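Local coordinates for Beta/alpha-amylase (Paenibacillus polymyxa, PDB 3VOC), which hydrolyses alpha-1,4-glucosidic linkages of starch as the beta-amylase domain of a secreted precursor, releasing maltose from the non-reducing ends, at residues A[246-249]-A[250-253]; A[263-266]-A[267-271]; A[292-295]-A[296-299]. One frame throughout, in Å; residues are numbered along the deposited sequence.

Contact 1: A[246-249]-A[250-253]; sequences LSWY and QSVL
The amide groups of Q250, S251 and V252 each reach back four residues, to the carbonyl oxygens of L246, S247 and W248, with Q250 N 3.0 Å from L246 O and S251 N 2.8 Å from S247 O. The turns belong to helix 240-268, which precedes strand 275-279 in the TIM barrel of glycosyl hydrolase family 14. They illustrate how a helical serine can bond to a backbone carbonyl of the preceding turn. W248 O accepts twice: V252 N bonds to it at 3.1 Å in the helical pattern, while S251 OG donates over 2.7 Å from the flank of the carbonyl, at a C=O...OG angle of 115°. That hydroxyl is bent back onto the preceding turn because OG sits between its own backbone N and carbonyl carbon (chi1 79°).

One turn apart, W248 and V252 run side by side in the same direction. The indole CG lies anti to its backbone N (chi1 166°), placing the ring alongside the valine, while A193 and A197 of helix 188-202 pack against it and F194 meets it at an inclined angle. The neighbouring Y249 is buried with its ring stacked on Y166, its hydroxyl bonded to Q184 N and probably also to A299 O. Q250 shares OE1 between the amides of Y303 and D304 and bonds through NE2 to E254. Between tryptophan and valine the touch is made by a single methyl: V252 CG2 stands 3.5 Å above the indole plane, displaced toward its rim, and comes to 3.7 Å from W248 CE2.

Contact 2: A[263-266]-A[267-271]; sequences AAHK and NFDSV
At the edge of the H265 imidazole lies the carboxylate of D269, its plane turned 76° from the ring, and ND1 donates to the syn lone pair of OD2 over 2.6 Å, with OD2 lying 15° out of the ring plane. The F268 ring is met by the methyl of A264, whose CB is 3.9 Å from F268 CD2. Since NE2 of H265 is also bonded, to the carbonyl oxygen of D316, both ring nitrogens face acceptors, an environment likely to favour the protonated form. A leucine in place of H265 would probably leave the D269 carboxylate without its imidazole partner and D316 O without this donor. This His-carboxylate hydrogen bond lies near the C-terminal end of helix 240-268, where the chain of the TIM barrel turns toward strand 275-279; I276 of that strand packs against both A264 and F268. N267 clasps the preceding turn with two bonds to A263 O, from N at 3.1 Å and from ND2 at 2.9 Å, arriving from opposite faces of the carbonyl plane. ND2 also donates to D134 of helix 127-144, whose carboxylate forms a salt bridge with K266 NZ. A water donates to K266 O at 2.7 Å and accepts from S270 N at 2.9 Å.

Contact 3: A[292-295]-A[296-299]; sequences MPHG and TEQA. With EDO (1,2-ethanediol), chain E.
A type II beta turn from M292 to G295 delivers the chain into the short helix 295-300, with H294 at the N-cap, in the stretch that follows barrel strand 275-279. The turn is closed by G295 N on M292 O at 2.9 Å, and H294 occupies its third position with a positive phi of 60°. From there its ring reaches forward over the first turn of the helix: ND1 donates to E297 OE2 at 2.6 Å, and OE2 lies almost exactly in the imidazole plane. The ring in turn meets OE2 on the syn side but 31° out of the carboxylate plane. The other oxygen, OE1, is bonded to the hydroxyl of Y305, which helps to fix the rotation of the glutamate.

H294 O starts the helical pattern by accepting Q298 N at 3.0 Å, and G295 O takes A299 N. Q298 ties the turn to the helix through a water that donates both to P293 O (2.8 Å) and to Q298 OE1 (3.0 Å). Its NE2 holds O1 of an ethanediol, probably from the crystallisation liquor, by a weak 3.3 Å bond, while O2 of the same molecule stands 4.2 Å above the centre of the H294 ring. Such an arrangement is that of a type II turn leading into a helix N-terminus, the N-cap histidine held by a His-carboxylate hydrogen bond to the residue three further on.

How the contacts relate
Contacts 1 and 2 both use helix 240-268, contact 2 near its C-terminal end and running on into the loop; their centres are 26 Å apart and their nearest atoms about 12 Å. Contact 3 follows later in the chain but folds back against contact 1, the centres 14 Å apart: Y249 OH lies 2.6 Å from A299 O, a probable hydrogen bond, and L246 packs on Q298. This pair lies on the catalytic side, the L253 side chain being about 9 Å, and that of T296 about 10 Å, from that of E163, the predicted proton donor. Contact 2 lies 35 Å from contact 3 between centres, across the centre of the chain, with the N267 side chain about 11 Å from the calcium ion.

Contact 1: A[246-249]-A[250-253]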
loop_
_atom_site.group_PDB
_atom_site.type_symbol
_atom_site.label_atom_id
_atom_site.label_comp_id
_atom_site.label_asym_id
_atom_site.label_seq_id
_atom_site.Cartn_x
_atom_site.Cartn_y
_atom_site.Cartn_z
ATOM N N LEU A 246 19.669 5.249 0.686
ATOM C CA LEU A 246 18.257 5.577 0.495
ATOM C C LEU A 246 17.787 5.259 -0.904
ATOM O O LEU A 246 16.662 4.803 -1.077
ATOM C CB LEU A 246 17.986 7.056 0.798
ATOM C CG LEU A 246 17.913 7.454 2.266
ATOM C CD1 LEU A 246 17.660 8.947 2.374
ATOM C CD2 LEU A 246 16.822 6.665 2.996
ATOM N N SER A 247 18.635 5.519 -1.906
ATOM C CA SER A 247 18.293 5.163 -3.289
ATOM C C SER A 247 18.119 3.654 -3.445
ATOM O O SER A 247 17.157 3.189 -4.083
ATOM C CB SER A 247 19.348 5.688 -4.270
ATOM O OG SER A 247 18.979 5.379 -5.599
ATOM N N TRP A 248 19.046 2.887 -2.865
ATOM C CA TRP A 248 18.951 1.427 -2.915
ATOM C C TRP A 248 17.698 0.925 -2.172
ATOM O O TRP A 248 16.979 0.047 -2.645
ATOM C CB TRP A 248 20.208 0.755 -2.325
ATOM C CG TRP A 248 19.953 -0.716 -2.059
ATOM C CD1 TRP A 248 19.989 -1.738 -2.980
ATOM C CD2 TRP A 248 19.575 -1.313 -0.810
ATOM N NE1 TRP A 248 19.671 -2.933 -2.370
ATOM C CE2 TRP A 248 19.418 -2.701 -1.039
ATOM C CE3 TRP A 248 19.359 -0.806 0.488
ATOM C CZ2 TRP A 248 19.047 -3.591 -0.027
ATOM C CZ3 TRP A 248 18.989 -1.690 1.493
ATOM C CH2 TRP A 248 18.853 -3.077 1.231
ATOM N N TYR A 249 17.470 1.494 -0.997
ATOM C CA TYR A 249 16.353 1.125 -0.131
ATOM C C TYR A 249 15.041 1.286 -0.914
ATOM O O TYR A 249 14.203 0.370 -0.943
ATOM C CB TYR A 249 16.397 2.035 1.087
ATOM C CG TYR A 249 15.498 1.680 2.252
ATOM C CD1 TYR A 249 15.568 0.425 2.878
ATOM C CD2 TYR A 249 14.609 2.631 2.767
ATOM C CE1 TYR A 249 14.756 0.140 3.997
ATOM C CE2 TYR A 249 13.798 2.351 3.864
ATOM C CZ TYR A 249 13.872 1.108 4.473
ATOM O OH TYR A 249 13.038 0.845 5.551
ATOM N N GLN A 250 14.897 2.427 -1.586
ATOM C CA GLN A 250 13.747 2.666 -2.466
ATOM C C GLN A 250 13.730 1.726 -3.673
ATOM O O GLN A 250 12.656 1.210 -4.030
ATOM C CB GLN A 250 13.661 4.129 -2.921
ATOM C CG GLN A 250 12.460 4.378 -3.865
ATOM C CD GLN A 250 12.181 5.843 -4.129
ATOM O OE1 GLN A 250 12.161 6.660 -3.207
ATOM N NE2 GLN A 250 11.947 6.183 -5.402
ATOM N N SER A 251 14.899 1.484 -4.286
ATOM C CA SER A 251 14.982 0.605 -5.481
ATOM C C SER A 251 14.429 -0.817 -5.265
ATOM O O SER A 251 13.873 -1.426 -6.199
ATOM C CB SER A 251 16.411 0.542 -6.059
ATOM O OG SER A 251 17.238 -0.341 -5.301
ATOM N N VAL A 252 14.583 -1.340 -4.045
ATOM C CA VAL A 252 14.003 -2.630 -3.660
ATOM C C VAL A 252 12.469 -2.637 -3.824
ATOM O O VAL A 252 11.904 -3.574 -4.409
ATOM C CB VAL A 252 14.434 -3.044 -2.224
ATOM C CG1 VAL A 252 13.674 -4.278 -1.736
ATOM C CG2 VAL A 252 15.943 -3.315 -2.175
ATOM N N LEU A 253 11.806 -1.602 -3.321
ATOM C CA LEU A 253 10.365 -1.432 -3.539
ATOM C C LEU A 253 10.027 -1.262 -5.013
ATOM O O LEU A 253 9.043 -1.831 -5.500
ATOM C CB LEU A 253 9.827 -0.232 -2.747
ATOM C CG LEU A 253 9.990 -0.298 -1.224
ATOM C CD1 LEU A 253 9.568 1.039 -0.596
ATOM C CD2 LEU A 253 9.167 -1.462 -0.633
#

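Contact 2: A[263-266]-A[267-271]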
loop_
_atom_site.group_PDB
_atom_site.type_symbol
_atom_site.label_atom_id
_atom_site.label_comp_id
_atom_site.label_asym_id
_atom_site.label_seq_id
_atom_site.Cartn_x
_atom_site.Cartn_y
_atom_site.Cartn_z
ATOM N N ALA A 263 3.584 -9.579 -13.234
ATOM C CA ALA A 263 2.808 -10.775 -12.960
ATOM C C ALA A 263 1.308 -10.494 -13.050
ATOM O O ALA A 263 0.553 -11.329 -13.540
ATOM C CB ALA A 263 3.172 -11.391 -11.590
ATOM N N ALA A 264 0.870 -9.334 -12.574
ATOM C CA ALA A 264 -0.561 -9.012 -12.630
ATOM C C ALA A 264 -0.996 -8.831 -14.078
ATOM O O ALA A 264 -2.037 -9.361 -14.505
ATOM C CB ALA A 264 -0.866 -7.770 -11.818
ATOM N N HIS A 265 -0.202 -8.080 -14.837
ATOM C CA HIS A 265 -0.507 -7.860 -16.248
ATOM C C HIS A 265 -0.570 -9.171 -17.004
ATOM O O HIS A 265 -1.475 -9.390 -17.804
ATOM C CB HIS A 265 0.494 -6.907 -16.899
ATOM C CG HIS A 265 0.161 -5.466 -16.685
ATOM N ND1 HIS A 265 -0.904 -4.848 -17.310
ATOM C CD2 HIS A 265 0.756 -4.514 -15.926
ATOM C CE1 HIS A 265 -0.958 -3.584 -16.935
ATOM N NE2 HIS A 265 0.033 -3.356 -16.091
ATOM N N LYS A 266 0.379 -10.050 -16.721
ATOM C CA LYS A 266 0.466 -11.314 -17.437
ATOM C C LYS A 266 -0.785 -12.157 -17.212
ATOM O O LYS A 266 -1.324 -12.745 -18.155
ATOM C CB LYS A 266 1.713 -12.083 -17.012
ATOM C CG LYS A 266 1.896 -13.427 -17.743
ATOM C CD LYS A 266 3.111 -14.175 -17.206
ATOM C CE LYS A 266 2.784 -14.862 -15.889
ATOM N NZ LYS A 266 3.814 -15.868 -15.493
ATOM N N ASN A 267 -1.248 -12.194 -15.967
ATOM C CA ASN A 267 -2.412 -12.987 -15.598
ATOM C C ASN A 267 -3.765 -12.331 -15.855
ATOM O O ASN A 267 -4.768 -13.025 -16.031
ATOM C CB ASN A 267 -2.285 -13.412 -14.137
ATOM C CG ASN A 267 -1.219 -14.487 -13.949
ATOM O OD1 ASN A 267 -1.368 -15.590 -14.448
ATOM N ND2 ASN A 267 -0.128 -14.150 -13.272
ATOM N N PHE A 268 -3.807 -11.006 -15.866
ATOM C CA PHE A 268 -5.097 -10.306 -15.882
ATOM C C PHE A 268 -5.453 -9.674 -17.209
ATOM O O PHE A 268 -6.637 -9.505 -17.498
ATOM C CB PHE A 268 -5.176 -9.214 -14.796
ATOM C CG PHE A 268 -5.023 -9.724 -13.387
ATOM C CD1 PHE A 268 -5.402 -11.034 -13.042
ATOM C CD2 PHE A 268 -4.534 -8.881 -12.390
ATOM C CE1 PHE A 268 -5.260 -11.506 -11.730
ATOM C CE2 PHE A 268 -4.401 -9.332 -11.065
ATOM C CZ PHE A 268 -4.758 -10.642 -10.732
ATOM N N ASP A 269 -4.450 -9.279 -17.993
ATOM C CA ASP A 269 -4.727 -8.446 -19.166
ATOM C C ASP A 269 -5.551 -9.146 -20.231
ATOM O O ASP A 269 -6.345 -8.500 -20.899
ATOM C CB ASP A 269 -3.451 -7.870 -19.784
ATOM C CG ASP A 269 -2.880 -6.717 -18.969
ATOM O OD1 ASP A 269 -3.447 -6.381 -17.910
ATOM O OD2 ASP A 269 -1.841 -6.179 -19.366
ATOM N N SER A 270 -5.374 -10.452 -20.384
ATOM C CA SER A 270 -6.160 -11.203 -21.381
ATOM C C SER A 270 -7.427 -11.853 -20.797
ATOM O O SER A 270 -8.185 -12.493 -21.513
ATOM C CB SER A 270 -5.282 -12.236 -22.085
ATOM O OG SER A 270 -4.867 -13.221 -21.162
ATOM N N VAL A 271 -7.667 -11.678 -19.501
ATOM C CA VAL A 271 -8.841 -12.249 -18.856
ATOM C C VAL A 271 -9.795 -11.114 -18.507
ATOM O O VAL A 271 -10.969 -11.134 -18.893
ATOM C CB VAL A 271 -8.449 -13.073 -17.601
ATOM C CG1 VAL A 271 -9.684 -13.522 -16.832
ATOM C CG2 VAL A 271 -7.570 -14.291 -18.014
HETATM O O HOH W 1 -2.689 -11.554 -20.141
#

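Contact 3: A[292-295]-A[296-299]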
loop_
_atom_site.group_PDB
_atom_site.type_symbol
_atom_site.label_atom_id
_atom_site.label_comp_id
_atom_site.label_asym_id
_atom_site.label_seq_id
_atom_site.Cartn_x
_atom_site.Cartn_y
_atom_site.Cartn_z
ATOM N N MET A 292 14.751 15.816 11.730
ATOM C CA MET A 292 14.603 14.621 10.894
ATOM C C MET A 292 13.588 14.835 9.762
ATOM O O MET A 292 12.585 14.102 9.681
ATOM C CB MET A 292 14.241 13.400 11.755
ATOM C CG MET A 292 12.987 13.590 12.638
ATOM S SD MET A 292 12.312 12.080 13.374
ATOM C CE MET A 292 13.765 11.541 14.297
ATOM N N PRO A 293 13.833 15.831 8.884
ATOM C CA PRO A 293 12.835 16.156 7.865
ATOM C C PRO A 293 12.536 14.949 6.973
ATOM O O PRO A 293 13.463 14.263 6.501
ATOM C CB PRO A 293 13.493 17.298 7.068
ATOM C CG PRO A 293 14.967 17.071 7.252
ATOM C CD PRO A 293 15.114 16.534 8.643
ATOM N N HIS A 294 11.242 14.676 6.786
ATOM C CA HIS A 294 10.785 13.534 5.982
ATOM C C HIS A 294 11.263 12.177 6.520
ATOM O O HIS A 294 11.353 11.202 5.771
ATOM C CB HIS A 294 11.141 13.728 4.491
ATOM C CG HIS A 294 10.582 14.997 3.912
ATOM N ND1 HIS A 294 9.244 15.149 3.617
ATOM C CD2 HIS A 294 11.167 16.187 3.631
ATOM C CE1 HIS A 294 9.033 16.372 3.156
ATOM N NE2 HIS A 294 10.185 17.019 3.154
ATOM N N GLY A 295 11.520 12.114 7.828
ATOM C CA GLY A 295 12.067 10.913 8.447
ATOM C C GLY A 295 11.147 9.713 8.327
ATOM O O GLY A 295 11.620 8.584 8.133
ATOM N N THR A 296 9.839 9.954 8.409
ATOM C CA THR A 296 8.846 8.856 8.335
ATOM C C THR A 296 8.780 8.250 6.925
ATOM O O THR A 296 8.835 7.023 6.748
ATOM C CB THR A 296 7.466 9.334 8.794
ATOM O OG1 THR A 296 7.600 10.035 10.044
ATOM C CG2 THR A 296 6.483 8.155 8.954
ATOM N N GLU A 297 8.650 9.136 5.940
ATOM C CA GLU A 297 8.661 8.768 4.533
ATOM C C GLU A 297 9.923 7.980 4.176
ATOM O O GLU A 297 9.844 6.956 3.499
ATOM C CB GLU A 297 8.576 10.024 3.670
ATOM C CG GLU A 297 7.246 10.753 3.763
ATOM C CD GLU A 297 7.328 12.218 3.330
ATOM O OE1 GLU A 297 6.966 12.516 2.176
ATOM O OE2 GLU A 297 7.728 13.077 4.160
ATOM N N GLN A 298 11.082 8.459 4.623
ATOM C CA GLN A 298 12.347 7.793 4.307
ATOM C C GLN A 298 12.420 6.374 4.901
ATOM O O GLN A 298 12.811 5.422 4.198
ATOM C CB GLN A 298 13.537 8.665 4.728
ATOM C CG GLN A 298 13.708 9.855 3.763
ATOM C CD GLN A 298 14.673 10.927 4.216
ATOM O OE1 GLN A 298 15.412 10.770 5.184
ATOM N NE2 GLN A 298 14.662 12.051 3.498
ATOM N N ALA A 299 12.009 6.225 6.164
ATOM C CA ALA A 299 12.010 4.894 6.793
ATOM C C ALA A 299 11.081 3.933 6.064
ATOM O O ALA A 299 11.369 2.737 5.965
ATOM C CB ALA A 299 11.651 4.982 8.271
HETATM C C1 EDO E . 10.779 11.877 1.289
HETATM O O1 EDO E . 12.196 11.691 1.296
HETATM C C2 EDO E . 10.375 12.404 -0.075
HETATM O O2 EDO E . 10.746 13.788 -0.131
HETATM O O HOH W 2 15.911 12.981 7.084
#